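PDB 3MYR: hydrogenase (NiFe) small subunit HydA from Allochromatium vinosum, which carries three iron-sulfur clusters as the small subunit of a [NiFe] hydrogenase, an enzyme that probably catalyses the transfer of hydrogen from H2 to an acceptor. Local coordinates for residues Ser95-Thr100 / Asp134-Lys139; Ser5-Ser10 / Ala55-Ala60; Glu19-Ala24 / Met152-Val157. One frame throughout, in Å; residues are numbered along the deposited sequence.

Contact 1. Residues Ser95-Thr100 / Asp134-Lys139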
loop_
_atom_site.group_PDB
_atom_site.type_symbol
_atom_site.label_atom_id
_atom_site.label_comp_id
_atom_site.label_asym_id
_atom_site.label_seq_id
_atom_site.Cartn_x
_atom_site.Cartn_y
_atom_site.Cartn_z
ATOM N N SER A 95 -23.379 -5.145 -7.921
ATOM C CA SER A 95 -24.597 -4.354 -7.600
ATOM C C SER A 95 -24.292 -2.818 -7.475
ATOM O O SER A 95 -25.027 -1.954 -7.997
ATOM C CB SER A 95 -25.136 -4.886 -6.280
ATOM O OG SER A 95 -26.262 -4.206 -5.982
ATOM N N ILE A 96 -23.178 -2.493 -6.829
ATOM C CA ILE A 96 -22.790 -1.097 -6.599
ATOM C C ILE A 96 -22.375 -0.437 -7.929
ATOM O O ILE A 96 -22.759 0.683 -8.246
ATOM C CB ILE A 96 -21.641 -1.000 -5.560
ATOM C CG1 ILE A 96 -22.103 -1.528 -4.160
ATOM C CG2 ILE A 96 -21.112 0.473 -5.500
ATOM C CD1 ILE A 96 -20.826 -2.126 -3.359
ATOM N N LEU A 97 -21.598 -1.163 -8.732
ATOM C CA LEU A 97 -21.218 -0.691 -10.051
ATOM C C LEU A 97 -22.452 -0.314 -10.872
ATOM O O LEU A 97 -22.550 0.852 -11.365
ATOM C CB LEU A 97 -20.388 -1.753 -10.791
ATOM C CG LEU A 97 -20.108 -1.432 -12.281
ATOM C CD1 LEU A 97 -19.012 -0.318 -12.289
ATOM C CD2 LEU A 97 -19.498 -2.664 -12.973
ATOM N N MET A 98 -23.400 -1.248 -10.997
ATOM C CA MET A 98 -24.496 -1.042 -11.921
ATOM C C MET A 98 -25.356 0.083 -11.393
ATOM O O MET A 98 -25.794 0.929 -12.162
ATOM C CB MET A 98 -25.345 -2.334 -12.169
ATOM C CG MET A 98 -24.506 -3.490 -12.857
ATOM S SD MET A 98 -23.441 -2.916 -14.201
ATOM C CE MET A 98 -24.746 -2.638 -15.441
ATOM N N GLU A 99 -25.563 0.141 -10.073
ATOM C CA GLU A 99 -26.437 1.193 -9.530
ATOM C C GLU A 99 -25.733 2.604 -9.616
ATOM O O GLU A 99 -26.382 3.584 -9.919
ATOM C CB GLU A 99 -26.851 0.815 -8.108
ATOM C CG GLU A 99 -26.982 1.988 -7.147
ATOM C CD GLU A 99 -27.026 1.574 -5.643
ATOM O OE1 GLU A 99 -28.028 0.920 -5.256
ATOM O OE2 GLU A 99 -26.080 1.897 -4.862
ATOM N N THR A 100 -24.410 2.691 -9.448
ATOM C CA THR A 100 -23.757 3.973 -9.450
ATOM C C THR A 100 -23.548 4.506 -10.884
ATOM O O THR A 100 -23.691 5.710 -11.131
ATOM C CB THR A 100 -22.404 3.842 -8.767
ATOM O OG1 THR A 100 -22.619 3.243 -7.486
ATOM C CG2 THR A 100 -21.758 5.170 -8.568
ATOM N N ASP A 134 -16.934 -4.587 -20.256
ATOM C CA ASP A 134 -17.737 -5.810 -20.395
ATOM C C ASP A 134 -19.055 -5.768 -19.629
ATOM O O ASP A 134 -20.052 -6.330 -20.054
ATOM C CB ASP A 134 -16.940 -7.064 -19.975
ATOM C CG ASP A 134 -15.869 -7.462 -21.035
ATOM O OD1 ASP A 134 -15.731 -6.784 -22.087
ATOM O OD2 ASP A 134 -15.113 -8.385 -20.755
ATOM N N LEU A 135 -19.067 -5.087 -18.510
ATOM C CA LEU A 135 -20.274 -5.022 -17.680
ATOM C C LEU A 135 -21.162 -3.810 -17.902
ATOM O O LEU A 135 -22.376 -3.830 -17.567
ATOM C CB LEU A 135 -19.863 -4.996 -16.237
ATOM C CG LEU A 135 -19.525 -6.302 -15.496
ATOM C CD1 LEU A 135 -19.947 -7.704 -15.942
ATOM C CD2 LEU A 135 -18.453 -6.222 -14.404
ATOM N N VAL A 136 -20.568 -2.739 -18.415
ATOM C CA VAL A 136 -21.261 -1.494 -18.494
ATOM C C VAL A 136 -21.240 -1.104 -19.951
ATOM O O VAL A 136 -20.195 -0.646 -20.493
ATOM C CB VAL A 136 -20.539 -0.384 -17.692
ATOM C CG1 VAL A 136 -21.321 0.970 -17.906
ATOM C CG2 VAL A 136 -20.493 -0.762 -16.203
ATOM N N ARG A 137 -22.396 -1.228 -20.592
ATOM C CA ARG A 137 -22.486 -0.996 -22.033
ATOM C C ARG A 137 -23.295 0.233 -22.406
ATOM O O ARG A 137 -23.276 0.676 -23.568
ATOM C CB ARG A 137 -23.051 -2.216 -22.761
ATOM C CG ARG A 137 -22.007 -3.396 -22.827
ATOM C CD ARG A 137 -22.627 -4.660 -23.386
ATOM N NE ARG A 137 -23.149 -4.428 -24.732
ATOM C CZ ARG A 137 -22.421 -4.122 -25.804
ATOM N NH1 ARG A 137 -21.075 -4.086 -25.733
ATOM N NH2 ARG A 137 -23.060 -3.940 -26.970
ATOM N N ASP A 138 -24.064 0.801 -21.505
ATOM C CA ASP A 138 -24.863 1.814 -22.140
ATOM C C ASP A 138 -24.435 3.236 -21.786
ATOM O O ASP A 138 -25.216 4.127 -21.773
ATOM C CB ASP A 138 -26.378 1.432 -22.171
ATOM C CG ASP A 138 -26.639 0.096 -23.044
ATOM O OD1 ASP A 138 -26.521 0.121 -24.335
ATOM O OD2 ASP A 138 -26.900 -0.992 -22.404
ATOM N N LYS A 139 -23.121 3.385 -21.551
ATOM C CA LYS A 139 -22.487 4.530 -20.957
ATOM C C LYS A 139 -21.170 4.800 -21.663
ATOM O O LYS A 139 -20.492 3.887 -22.025
ATOM C CB LYS A 139 -22.118 4.163 -19.551
ATOM C CG LYS A 139 -22.449 5.157 -18.605
ATOM C CD LYS A 139 -23.980 5.104 -18.299
ATOM C CE LYS A 139 -24.376 6.499 -18.210
ATOM N NZ LYS A 139 -25.725 6.702 -17.671
#

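Contact 2. Residues Ser5-Ser10 / Ala55-Ala60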
loop_
_atom_site.group_PDB
_atom_site.type_symbol
_atom_site.label_atom_id
_atom_site.label_comp_id
_atom_site.label_asym_id
_atom_site.label_seq_id
_atom_site.Cartn_x
_atom_site.Cartn_y
_atom_site.Cartn_z
ATOM N N SER A 5 -19.308 16.769 -9.923
ATOM C CA SER A 5 -19.207 15.665 -8.980
ATOM C C SER A 5 -18.462 14.429 -9.511
ATOM O O SER A 5 -18.644 14.025 -10.687
ATOM C CB SER A 5 -20.587 15.271 -8.549
ATOM O OG SER A 5 -20.539 14.131 -7.696
ATOM N N VAL A 6 -17.595 13.868 -8.647
ATOM C CA VAL A 6 -16.807 12.680 -8.981
ATOM C C VAL A 6 -16.957 11.598 -7.902
ATOM O O VAL A 6 -16.828 11.875 -6.701
ATOM C CB VAL A 6 -15.344 13.034 -9.176
ATOM C CG1 VAL A 6 -14.541 11.722 -9.397
ATOM C CG2 VAL A 6 -15.186 14.029 -10.388
ATOM N N ILE A 7 -17.366 10.401 -8.304
ATOM C CA ILE A 7 -17.501 9.304 -7.395
ATOM C C ILE A 7 -16.446 8.248 -7.766
ATOM O O ILE A 7 -16.396 7.802 -8.932
ATOM C CB ILE A 7 -18.867 8.657 -7.499
ATOM C CG1 ILE A 7 -19.925 9.654 -6.928
ATOM C CG2 ILE A 7 -18.910 7.374 -6.544
ATOM C CD1 ILE A 7 -21.385 9.170 -7.158
ATOM N N TRP A 8 -15.595 7.895 -6.790
ATOM C CA TRP A 8 -14.488 6.978 -6.998
ATOM C C TRP A 8 -14.889 5.628 -6.394
ATOM O O TRP A 8 -15.083 5.531 -5.159
ATOM C CB TRP A 8 -13.204 7.522 -6.350
ATOM C CG TRP A 8 -12.010 6.699 -6.759
ATOM C CD1 TRP A 8 -11.729 5.395 -6.368
ATOM C CD2 TRP A 8 -10.931 7.093 -7.618
ATOM N NE1 TRP A 8 -10.508 5.004 -6.874
ATOM C CE2 TRP A 8 -10.016 6.012 -7.665
ATOM C CE3 TRP A 8 -10.599 8.297 -8.298
ATOM C CZ2 TRP A 8 -8.801 6.091 -8.365
ATOM C CZ3 TRP A 8 -9.455 8.325 -9.055
ATOM C CH2 TRP A 8 -8.549 7.231 -9.053
ATOM N N LEU A 9 -15.067 4.600 -7.234
ATOM C CA LEU A 9 -15.421 3.253 -6.710
ATOM C C LEU A 9 -14.184 2.412 -6.694
ATOM O O LEU A 9 -13.464 2.315 -7.730
ATOM C CB LEU A 9 -16.470 2.577 -7.611
ATOM C CG LEU A 9 -17.794 3.364 -7.811
ATOM C CD1 LEU A 9 -18.731 2.660 -8.806
ATOM C CD2 LEU A 9 -18.390 3.484 -6.418
ATOM N N SER A 10 -13.913 1.762 -5.566
ATOM C CA SER A 10 -12.715 0.897 -5.438
ATOM C C SER A 10 -13.175 -0.546 -5.283
ATOM O O SER A 10 -13.872 -0.857 -4.315
ATOM C CB SER A 10 -11.926 1.322 -4.168
ATOM O OG SER A 10 -11.514 2.652 -4.341
ATOM N N ALA A 55 -23.932 7.230 2.637
ATOM C CA ALA A 55 -24.912 8.298 2.417
ATOM C C ALA A 55 -24.287 9.389 1.527
ATOM O O ALA A 55 -24.979 9.974 0.731
ATOM C CB ALA A 55 -25.436 8.885 3.780
ATOM N N ALA A 56 -22.971 9.619 1.605
ATOM C CA ALA A 56 -22.403 10.666 0.782
ATOM C C ALA A 56 -22.402 10.232 -0.685
ATOM O O ALA A 56 -22.649 11.067 -1.590
ATOM C CB ALA A 56 -20.951 11.027 1.256
ATOM N N ARG A 57 -22.115 8.951 -0.957
ATOM C CA ARG A 57 -22.152 8.511 -2.350
ATOM C C ARG A 57 -23.605 8.638 -2.892
ATOM O O ARG A 57 -23.821 9.146 -4.001
ATOM C CB ARG A 57 -21.607 7.080 -2.531
ATOM C CG ARG A 57 -21.939 6.466 -3.857
ATOM C CD ARG A 57 -21.376 5.039 -4.010
ATOM N NE ARG A 57 -22.003 4.053 -3.149
ATOM C CZ ARG A 57 -23.133 3.414 -3.439
ATOM N NH1 ARG A 57 -23.644 2.585 -2.540
ATOM N NH2 ARG A 57 -23.775 3.609 -4.599
ATOM N N LEU A 58 -24.586 8.180 -2.113
ATOM C CA LEU A 58 -25.984 8.212 -2.575
ATOM C C LEU A 58 -26.494 9.648 -2.774
ATOM O O LEU A 58 -27.240 9.933 -3.703
ATOM C CB LEU A 58 -26.920 7.409 -1.621
ATOM C CG LEU A 58 -26.524 5.915 -1.477
ATOM C CD1 LEU A 58 -27.384 5.293 -0.347
ATOM C CD2 LEU A 58 -26.760 5.169 -2.777
ATOM N N GLN A 59 -26.090 10.557 -1.899
ATOM C CA GLN A 59 -26.520 11.939 -2.049
ATOM C C GLN A 59 -25.841 12.597 -3.283
ATOM O O GLN A 59 -26.461 13.316 -4.060
ATOM C CB GLN A 59 -26.207 12.708 -0.778
ATOM C CG GLN A 59 -26.732 14.174 -0.792
ATOM C CD GLN A 59 -26.173 15.031 0.357
ATOM O OE1 GLN A 59 -25.606 14.510 1.323
ATOM N NE2 GLN A 59 -26.316 16.351 0.239
ATOM N N ALA A 60 -24.578 12.288 -3.514
ATOM C CA ALA A 60 -23.963 12.682 -4.777
ATOM C C ALA A 60 -24.726 12.166 -5.978
ATOM O O ALA A 60 -24.915 12.907 -6.917
ATOM C CB ALA A 60 -22.457 12.256 -4.846
#

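Contact 3. Residues Glu19-Ala24 / Met152-Val157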
loop_
_atom_site.group_PDB
_atom_site.type_symbol
_atom_site.label_atom_id
_atom_site.label_comp_id
_atom_site.label_asym_id
_atom_site.label_seq_id
_atom_site.Cartn_x
_atom_site.Cartn_y
_atom_site.Cartn_z
ATOM N N GLU A 19 -2.868 5.663 -5.452
ATOM C CA GLU A 19 -1.569 6.203 -5.060
ATOM C C GLU A 19 -1.034 6.955 -6.249
ATOM O O GLU A 19 -0.463 8.006 -6.083
ATOM C CB GLU A 19 -0.548 5.117 -4.640
ATOM C CG GLU A 19 -0.958 4.510 -3.304
ATOM C CD GLU A 19 -0.515 5.340 -2.090
ATOM O OE1 GLU A 19 -0.844 4.890 -0.976
ATOM O OE2 GLU A 19 0.214 6.365 -2.176
ATOM N N SER A 20 -1.177 6.378 -7.440
ATOM C CA SER A 20 -0.629 7.014 -8.637
ATOM C C SER A 20 -1.246 8.434 -8.775
ATOM O O SER A 20 -0.554 9.445 -8.975
ATOM C CB SER A 20 -0.970 6.192 -9.893
ATOM O OG SER A 20 -0.392 6.824 -11.009
ATOM N N LEU A 21 -2.564 8.508 -8.679
ATOM C CA LEU A 21 -3.276 9.799 -8.727
ATOM C C LEU A 21 -2.668 10.821 -7.750
ATOM O O LEU A 21 -2.538 11.992 -8.082
ATOM C CB LEU A 21 -4.761 9.589 -8.339
ATOM C CG LEU A 21 -5.628 10.858 -8.152
ATOM C CD1 LEU A 21 -5.787 11.704 -9.420
ATOM C CD2 LEU A 21 -7.021 10.483 -7.528
ATOM N N THR A 22 -2.346 10.394 -6.522
ATOM C CA THR A 22 -1.709 11.341 -5.541
ATOM C C THR A 22 -0.299 11.736 -5.945
ATOM O O THR A 22 0.202 12.754 -5.478
ATOM C CB THR A 22 -1.591 10.777 -4.071
ATOM O OG1 THR A 22 -0.530 9.809 -4.044
ATOM C CG2 THR A 22 -2.889 10.137 -3.598
ATOM N N ARG A 23 0.326 10.979 -6.856
ATOM C CA ARG A 23 1.669 11.399 -7.312
ATOM C C ARG A 23 1.692 12.563 -8.292
ATOM O O ARG A 23 2.759 13.178 -8.492
ATOM C CB ARG A 23 2.484 10.232 -7.936
ATOM C CG ARG A 23 2.646 9.014 -6.991
ATOM C CD ARG A 23 3.419 9.314 -5.671
ATOM N NE ARG A 23 3.596 7.988 -5.050
ATOM C CZ ARG A 23 2.761 7.368 -4.243
ATOM N NH1 ARG A 23 1.772 8.025 -3.590
ATOM N NH2 ARG A 23 2.972 6.064 -4.031
ATOM N N ALA A 24 0.571 12.812 -8.964
ATOM C CA ALA A 24 0.562 13.706 -10.118
ATOM C C ALA A 24 0.936 15.125 -9.687
ATOM O O ALA A 24 0.326 15.686 -8.733
ATOM C CB ALA A 24 -0.855 13.715 -10.798
ATOM N N MET A 152 0.451 11.537 -14.256
ATOM C CA MET A 152 -0.026 12.670 -15.048
ATOM C C MET A 152 -0.805 12.272 -16.284
ATOM O O MET A 152 -1.465 13.120 -16.871
ATOM C CB MET A 152 1.100 13.633 -15.364
ATOM C CG MET A 152 1.223 14.516 -14.075
ATOM S SD MET A 152 2.028 16.019 -14.399
ATOM C CE MET A 152 3.727 15.480 -14.697
ATOM N N VAL A 153 -0.910 10.955 -16.557
ATOM C CA VAL A 153 -1.935 10.486 -17.515
ATOM C C VAL A 153 -3.291 10.494 -16.862
ATOM O O VAL A 153 -4.286 10.910 -17.472
ATOM C CB VAL A 153 -1.584 9.097 -18.081
ATOM C CG1 VAL A 153 -2.785 8.483 -18.823
ATOM C CG2 VAL A 153 -0.354 9.223 -18.986
ATOM N N ILE A 154 -3.385 9.989 -15.637
ATOM C CA ILE A 154 -4.681 10.045 -14.919
ATOM C C ILE A 154 -5.196 11.487 -14.818
ATOM O O ILE A 154 -6.303 11.762 -15.209
ATOM C CB ILE A 154 -4.610 9.406 -13.554
ATOM C CG1 ILE A 154 -4.055 7.984 -13.703
ATOM C CG2 ILE A 154 -6.016 9.326 -12.871
ATOM C CD1 ILE A 154 -3.687 7.355 -12.336
ATOM N N THR A 155 -4.395 12.416 -14.308
ATOM C CA THR A 155 -4.917 13.766 -14.153
ATOM C C THR A 155 -5.014 14.464 -15.534
ATOM O O THR A 155 -5.800 15.355 -15.693
ATOM C CB THR A 155 -4.017 14.610 -13.194
ATOM O OG1 THR A 155 -2.653 14.530 -13.649
ATOM C CG2 THR A 155 -4.029 14.024 -11.789
ATOM N N GLY A 156 -4.154 14.110 -16.473
ATOM C CA GLY A 156 -4.249 14.564 -17.865
ATOM C C GLY A 156 -5.612 14.292 -18.535
ATOM O O GLY A 156 -6.181 15.164 -19.201
ATOM N N VAL A 157 -6.120 13.088 -18.343
ATOM C CA VAL A 157 -7.409 12.707 -18.861
ATOM C C VAL A 157 -8.475 13.498 -18.143
ATOM O O VAL A 157 -9.406 14.018 -18.770
ATOM C CB VAL A 157 -7.659 11.214 -18.609
ATOM C CG1 VAL A 157 -9.145 10.827 -18.957
ATOM C CG2 VAL A 157 -6.762 10.381 -19.552
#

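Contact 1. Residues Ser95-Thr100 / Asp134-Lys139
On the helix that brings Leu-97 and Met-98 up against Leu-135 and Val-136, the carbonyl oxygen Ile-96 O is gripped twice by one residue. Thr-100 OG1 donates to Ile-96 O at 2.7 Å, and Thr-100 N makes the ordinary helical bond to Ile-96 O at 2.9 Å. The two donors arrive from opposite faces of the carbonyl plane, the hydroxyl tilted 34° out of it. Its chi1 of -53° sets OG1 beside the backbone N, facing the preceding turn, so this buried hydroxyl spends its proton within its own helix. The Thr-100 side chain also packs on Ile-7, Leu-9 and Val-70. Across to 134-139 the chemistry changes: no hydrogen bond spans the two segments. Leu-97 reaches over with CD2, which lies 4.0 Å from Leu-135 CD2 and 3.9 Å from Val-136 CG2, the two leucine side chains crossing at about a right angle. This is the packing of a flavodoxin-like alpha/beta domain. Helix 93-101 lies in the crossover between the parallel neighbours 69-77 and 106-110, and Leu-97 and Leu-135 both rest on Ile-76 of the first of them. Leu-135 has a nearly eclipsed chi2 of -19°, which makes the exact placing of its methyls doubtful. Met-98, partly exposed, closes the outer side. Its chain bends at both chi2 and chi3, which carries CE to 3.4 Å from Leu-135 O. SD follows at 3.6 Å from Leu-135 O and also approaches Val-136 CG2, at 4.2 Å, the methionine and valine side chains running alongside in opposite senses. That carbonyl stands at the end of helix 132-135, and Val-136 is where the backbone leaves helical angles.

Contact 2. Residues Ser5-Ser10 / Ala55-Ala60
Ile-7 and Leu-9 meet Arg-57 and Ala-60 where a beta-alpha-beta crossover of the flavodoxin-like domain passes over the strand it skips. The chain leaves strand 38-41, climbs through helix 50-63 and returns in strand 69-77; both strands run parallel to 5-10, one at each of its edges, and the helix lies across it. The axes of segments 5-10 and 55-60 come within 9.4 Å, with N-to-C directions 136° apart. At the first residues of 55-60, Asn-169 of the large subunit packs on Ala-55 and Ala-56. Arg-57 serves the strand through its aliphatic part. Its CG packs 4.1 Å from Ile-7 CG2 and its CD lies 4.1 Å from Leu-9 CD2, and the arginine chain crosses both side chains at about a right angle. Extended through chi1 and chi2, the chain bends at chi3 (68°), which turns NE out of the line of the methylenes. The guanidinium beyond it forms salt bridges with Glu-99 and Glu-54, so a buried arginine has two carboxylates that would favour its charged form. Ile-7 sends CD1 between backbone and methyl of the helix: CD1 is 4.0 Å from Arg-57 O and 4.0 Å from Ala-60 CB. Ala-60 faces the start of the strand with its CB alone, where Ser-5 OG, hydrogen-bonded to Asp-40, lies 3.9 Å from Ala-60 CB.

Contact 3. Residues Glu19-Ala24 / Met152-Val157
Ala-24 and Thr-155 make the tight spot: Ala-24 CB stands 3.3 Å from Thr-155 CG2, nearer than usual for two methyl carbons, and 3.5 Å from Thr-155 OG1. So short a carbon-carbon separation may partly reflect coordinate error. The threonine presents both branches to the alanine, Thr-155 CG2 lying beside the threonine's own backbone N. Next to this pair, Leu-21 CD1 packs 3.8 Å from Thr-155 CG2, and Leu-21 crosses Ile-154 at about a right angle. Ile-154 pushes CD1 onto Ser-20, 3.6 Å from Ser-20 OG. The looser side belongs to Met-152, partly exposed: its CG touches Ala-24 CB at 4.0 Å, and the chain then bends at chi3. Segments 19-23 and 152-157 cross here with their N-to-C directions 78° apart, just beyond the cysteines Cys-17 and Cys-147 that bind the same [4Fe-4S] cluster. Thr-22 and Arg-23, whose ends do not point at 152-157, meet the large subunit. There Arg-23 NH1 bridges to Glu-19 OE2 at 2.7 Å, in the guanidinium plane, and Thr-22 O accepts from Gln-198 and Arg-199 of that subunit. No hydrogen bond thus crosses between the helices: the hydroxyls of Ser-20 and Thr-155 are satisfied by Pro-149 O and, weakly, Pro-151 O, while the charged pair and the Thr-22 carbonyl face the large subunit.

In the fold
Contacts 1 and 2 share one side of the flavodoxin-like domain and are linked by the salt bridge between Glu-99 and Arg-57. Contact 2, helix on strand, is fully buried; contact 1, helix against a helix end and loop, is only partly so, with Met-98 near the surface. Contact 3 lies closest to the centre of the chain, near the [4Fe-4S] cluster bound by Cys-17 and near the [3Fe-4S] cluster, and reaches contact 2 through Leu-21 on Trp-8. No hydrogen bond spans any of the three pairs of segments; each is joined by packing, mostly apolar. Contact 1 has no neighbour in the large subunit, contact 2 meets it by a weak bond from Ser-10 and by packing, and contact 3 by firmer hydrogen bonds.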